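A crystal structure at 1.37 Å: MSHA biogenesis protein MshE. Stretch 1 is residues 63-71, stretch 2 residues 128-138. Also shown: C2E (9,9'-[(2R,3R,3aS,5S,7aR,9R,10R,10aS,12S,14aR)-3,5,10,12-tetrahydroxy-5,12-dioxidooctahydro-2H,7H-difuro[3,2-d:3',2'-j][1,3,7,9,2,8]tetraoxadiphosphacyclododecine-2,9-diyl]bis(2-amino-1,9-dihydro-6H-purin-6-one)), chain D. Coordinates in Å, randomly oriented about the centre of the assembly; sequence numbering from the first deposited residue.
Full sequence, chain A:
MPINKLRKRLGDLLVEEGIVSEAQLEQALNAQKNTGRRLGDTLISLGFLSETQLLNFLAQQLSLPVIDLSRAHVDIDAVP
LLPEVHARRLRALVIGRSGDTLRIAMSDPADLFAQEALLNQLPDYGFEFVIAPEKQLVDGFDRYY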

# COMPACT_ATOMS: atom_id res chain seq x y z
N SER A 63 3.06 -3.42 -3.38
CA SER A 63 3.08 -3.76 -1.95
C SER A 63 1.69 -3.70 -1.32
O SER A 63 1.45 -2.97 -0.35
CB SER A 63 4.05 -2.85 -1.19
OG SER A 63 4.42 -3.44 0.04
N LEU A 64 0.76 -4.44 -1.90
CA LEU A 64 -0.60 -4.48 -1.38
C LEU A 64 -1.12 -5.89 -1.51
O LEU A 64 -0.56 -6.70 -2.25
CB LEU A 64 -1.49 -3.44 -2.05
CG LEU A 64 -1.56 -3.41 -3.56
CD1 LEU A 64 -2.44 -4.53 -4.12
CD2 LEU A 64 -2.04 -2.03 -4.07
N PRO A 65 -2.19 -6.21 -0.78
CA PRO A 65 -2.70 -7.57 -0.89
C PRO A 65 -3.74 -7.76 -1.98
O PRO A 65 -4.49 -6.84 -2.31
CB PRO A 65 -3.36 -7.81 0.47
CG PRO A 65 -3.76 -6.48 0.93
CD PRO A 65 -2.79 -5.48 0.35
N VAL A 66 -3.80 -8.98 -2.50
CA VAL A 66 -4.92 -9.44 -3.31
C VAL A 66 -6.01 -9.92 -2.36
O VAL A 66 -5.72 -10.64 -1.39
CB VAL A 66 -4.51 -10.63 -4.20
CG1 VAL A 66 -5.69 -11.12 -5.01
CG2 VAL A 66 -3.35 -10.26 -5.10
N ILE A 67 -7.26 -9.53 -2.59
CA ILE A 67 -8.36 -10.09 -1.82
C ILE A 67 -9.27 -10.93 -2.69
O ILE A 67 -9.35 -10.73 -3.90
CB ILE A 67 -9.20 -9.02 -1.08
CG1 ILE A 67 -9.85 -8.03 -2.06
CG2 ILE A 67 -8.33 -8.30 -0.05
CD1 ILE A 67 -10.99 -7.24 -1.44
N ASP A 68 -9.92 -11.90 -2.05
CA ASP A 68 -11.01 -12.62 -2.69
C ASP A 68 -12.29 -11.90 -2.31
O ASP A 68 -12.89 -12.16 -1.26
CB ASP A 68 -11.05 -14.06 -2.19
CG ASP A 68 -12.16 -14.87 -2.83
OD1 ASP A 68 -12.97 -14.30 -3.60
OD2 ASP A 68 -12.23 -16.08 -2.55
N LEU A 69 -12.72 -10.99 -3.17
CA LEU A 69 -13.85 -10.14 -2.86
C LEU A 69 -15.18 -10.91 -2.81
O LEU A 69 -16.15 -10.45 -2.22
CB LEU A 69 -13.89 -8.98 -3.86
CG LEU A 69 -14.90 -7.87 -3.64
CD1 LEU A 69 -14.81 -7.29 -2.23
CD2 LEU A 69 -14.67 -6.79 -4.69
N SER A 70 -15.20 -12.12 -3.38
CA SER A 70 -16.40 -12.96 -3.33
C SER A 70 -16.65 -13.51 -1.93
O SER A 70 -17.75 -13.96 -1.61
CB SER A 70 -16.28 -14.12 -4.32
OG SER A 70 -15.45 -15.14 -3.81
N ARG A 71 -15.62 -13.45 -1.08
CA ARG A 71 -15.73 -14.02 0.25
C ARG A 71 -15.30 -13.04 1.32
O ARG A 71 -15.46 -13.30 2.51
CB ARG A 71 -14.86 -15.27 0.36
CG ARG A 71 -15.54 -16.52 -0.14
CD ARG A 71 -14.66 -17.73 0.04
NE ARG A 71 -15.24 -18.71 0.95
CZ ARG A 71 -14.54 -19.41 1.83
NH1 ARG A 71 -13.22 -19.23 1.92
NH2 ARG A 71 -15.14 -20.28 2.63
N GLU A 128 -6.62 2.96 2.19
CA GLU A 128 -5.77 1.78 2.10
C GLU A 128 -6.27 1.02 0.88
O GLU A 128 -7.46 0.75 0.77
CB GLU A 128 -5.92 0.90 3.34
CG GLU A 128 -5.55 1.56 4.66
CD GLU A 128 -5.76 0.63 5.83
OE1 GLU A 128 -5.99 1.12 6.96
OE2 GLU A 128 -5.70 -0.61 5.63
N PHE A 129 -5.36 0.67 -0.03
CA PHE A 129 -5.74 -0.01 -1.28
C PHE A 129 -5.48 -1.50 -1.25
O PHE A 129 -4.48 -1.96 -0.71
CB PHE A 129 -5.02 0.59 -2.49
CG PHE A 129 -5.37 2.02 -2.78
CD1 PHE A 129 -6.65 2.36 -3.20
CD2 PHE A 129 -4.42 3.02 -2.64
CE1 PHE A 129 -6.97 3.69 -3.48
CE2 PHE A 129 -4.74 4.34 -2.91
CZ PHE A 129 -6.01 4.67 -3.33
N VAL A 130 -6.39 -2.25 -1.85
CA VAL A 130 -6.21 -3.67 -2.10
C VAL A 130 -6.66 -3.94 -3.53
O VAL A 130 -7.39 -3.15 -4.11
CB VAL A 130 -6.99 -4.55 -1.08
CG1 VAL A 130 -6.60 -4.20 0.36
CG2 VAL A 130 -8.48 -4.41 -1.27
N ILE A 131 -6.17 -5.02 -4.11
CA ILE A 131 -6.53 -5.37 -5.47
C ILE A 131 -7.49 -6.57 -5.50
O ILE A 131 -7.37 -7.50 -4.69
CB ILE A 131 -5.25 -5.60 -6.35
CG1 ILE A 131 -5.60 -5.69 -7.83
CG2 ILE A 131 -4.48 -6.83 -5.90
CD1 ILE A 131 -4.39 -5.69 -8.75
N ALA A 132 -8.45 -6.54 -6.42
CA ALA A 132 -9.33 -7.67 -6.64
C ALA A 132 -9.54 -7.83 -8.14
O ALA A 132 -9.38 -6.87 -8.89
CB ALA A 132 -10.67 -7.43 -5.93
N PRO A 133 -9.87 -9.05 -8.59
CA PRO A 133 -10.22 -9.21 -10.00
C PRO A 133 -11.41 -8.36 -10.42
O PRO A 133 -12.36 -8.16 -9.65
CB PRO A 133 -10.58 -10.70 -10.11
CG PRO A 133 -9.85 -11.34 -8.96
CD PRO A 133 -9.87 -10.33 -7.86
N GLU A 134 -11.35 -7.84 -11.64
CA GLU A 134 -12.41 -6.97 -12.13
C GLU A 134 -13.78 -7.63 -12.09
O GLU A 134 -14.76 -6.99 -11.73
CB GLU A 134 -12.08 -6.47 -13.54
CG GLU A 134 -12.94 -5.33 -14.03
CD GLU A 134 -12.41 -4.75 -15.32
OE1 GLU A 134 -11.37 -4.05 -15.27
OE2 GLU A 134 -13.01 -5.00 -16.38
N LYS A 135 -13.84 -8.92 -12.42
CA LYS A 135 -15.11 -9.64 -12.40
C LYS A 135 -15.71 -9.61 -11.00
O LYS A 135 -16.91 -9.39 -10.83
CB LYS A 135 -14.93 -11.09 -12.85
CG LYS A 135 -16.25 -11.86 -12.99
CD LYS A 135 -16.01 -13.33 -13.35
CE LYS A 135 -17.32 -14.04 -13.69
NZ LYS A 135 -17.11 -15.49 -13.99
N GLN A 136 -14.86 -9.78 -9.99
CA GLN A 136 -15.34 -9.73 -8.61
C GLN A 136 -15.81 -8.36 -8.17
O GLN A 136 -16.77 -8.25 -7.40
CB GLN A 136 -14.26 -10.24 -7.66
CG GLN A 136 -14.01 -11.72 -7.79
CD GLN A 136 -13.15 -12.23 -6.67
OE1 GLN A 136 -12.51 -11.45 -5.97
NE2 GLN A 136 -13.13 -13.55 -6.48
N LEU A 137 -15.14 -7.31 -8.65
CA LEU A 137 -15.55 -5.94 -8.38
C LEU A 137 -16.95 -5.68 -8.94
O LEU A 137 -17.81 -5.12 -8.25
CB LEU A 137 -14.58 -4.94 -9.04
CG LEU A 137 -13.63 -4.07 -8.21
CD1 LEU A 137 -14.13 -3.79 -6.79
CD2 LEU A 137 -12.22 -4.64 -8.21
N VAL A 138 -17.17 -6.08 -10.18
CA VAL A 138 -18.45 -5.86 -10.83
C VAL A 138 -19.56 -6.65 -10.13
O VAL A 138 -20.65 -6.11 -9.89
CB VAL A 138 -18.37 -6.16 -12.32
CG1 VAL A 138 -19.76 -6.10 -12.96
CG2 VAL A 138 -17.42 -5.18 -12.99
P1 C2E D . 0.44 -5.87 3.14
O2P C2E D . 0.16 -6.91 4.21
O1P C2E D . -0.63 -4.83 2.90
O5' C2E D . 1.74 -5.10 3.57
C5' C2E D . 2.37 -4.13 2.78
C4' C2E D . 3.72 -3.77 3.22
O4' C2E D . 3.70 -3.10 4.45
C3' C2E D . 4.59 -4.99 3.45
O3' C2E D . 5.36 -5.25 2.28
C2' C2E D . 5.35 -4.67 4.58
O2' C2E D . 6.59 -4.03 4.23
C1' C2E D . 4.51 -3.75 5.41
N9 C2E D . 3.63 -4.46 6.31
C8 C2E D . 3.05 -5.67 6.37
N7 C2E D . 2.27 -5.65 7.45
C5 C2E D . 2.31 -4.43 8.05
C6 C2E D . 1.66 -3.91 9.18
O6 C2E D . 0.76 -4.62 9.91
N1 C2E D . 1.92 -2.64 9.52
C2 C2E D . 2.77 -1.90 8.79
N2 C2E D . 3.00 -0.57 9.23
N3 C2E D . 3.42 -2.35 7.70
C4 C2E D . 3.21 -3.62 7.30
P11 C2E D . 5.76 -6.73 1.86
O21 C2E D . 6.79 -6.68 0.73
O11 C2E D . 6.25 -7.41 3.08
O5A C2E D . 4.46 -7.50 1.43
C5A C2E D . 3.60 -7.08 0.38
C4A C2E D . 2.32 -7.73 0.37
O4A C2E D . 2.53 -9.15 0.12
C3A C2E D . 1.62 -7.67 1.68
O3A C2E D . 0.71 -6.59 1.73
C2A C2E D . 0.98 -8.98 1.82
O2A C2E D . -0.27 -9.00 1.23
C1A C2E D . 1.89 -9.92 1.11
N91 C2E D . 2.93 -10.60 1.89
C81 C2E D . 3.70 -10.11 2.88
N71 C2E D . 4.55 -11.06 3.29
C51 C2E D . 4.31 -12.18 2.55
C61 C2E D . 4.86 -13.46 2.50
O61 C2E D . 5.89 -13.85 3.34
N11 C2E D . 4.37 -14.34 1.62
C21 C2E D . 3.39 -14.00 0.78
N21 C2E D . 2.92 -14.97 -0.12
N31 C2E D . 2.83 -12.78 0.78
C41 C2E D . 3.29 -11.87 1.66

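Ile131, Gln136 and Leu69 cover the most surface in this contact, which buries 582 Å² in all. Ile131, in the last position of its strand, is held through its backbone. Its N donates to Pro65 O (3.1 Å), and its O accepts from Ile67 N (2.9 Å); both bonds are nearly linear. Because the two bonds flank Val66, they form a single beta bridge between Val66 and Ile131, with the CA atoms 4.9 Å apart, and Val66 CA also approaches Ile131 O at 3.4 Å in a CA-H...O contact. The side chain of Ile131 adds apolar packing: its CG2 lies 3.6 Å from Leu64 CD1 and 3.7 Å from Val66 CG2.

Beyond the bridge, the pairing passes from backbone to side chain. Gln136, in the first turn of the helix that follows Pro133, points toward the other stretch and uses both ends of its amide. Gln136 OE1 accepts from Leu69 N (2.8 Å), while Gln136 NE2 donates to Asp68 OD1 (3.0 Å). The same Asp68 OD1 accepts from Ser70 OG at 2.6 Å, so one carboxylate oxygen joins a local turn to the helix.

Leu69 combines its backbone bond to Gln136 with apolar contacts, its CD2 meeting Leu137 CD1 at 3.7 Å and its CB lying 4.1 Å from Ala132 CB.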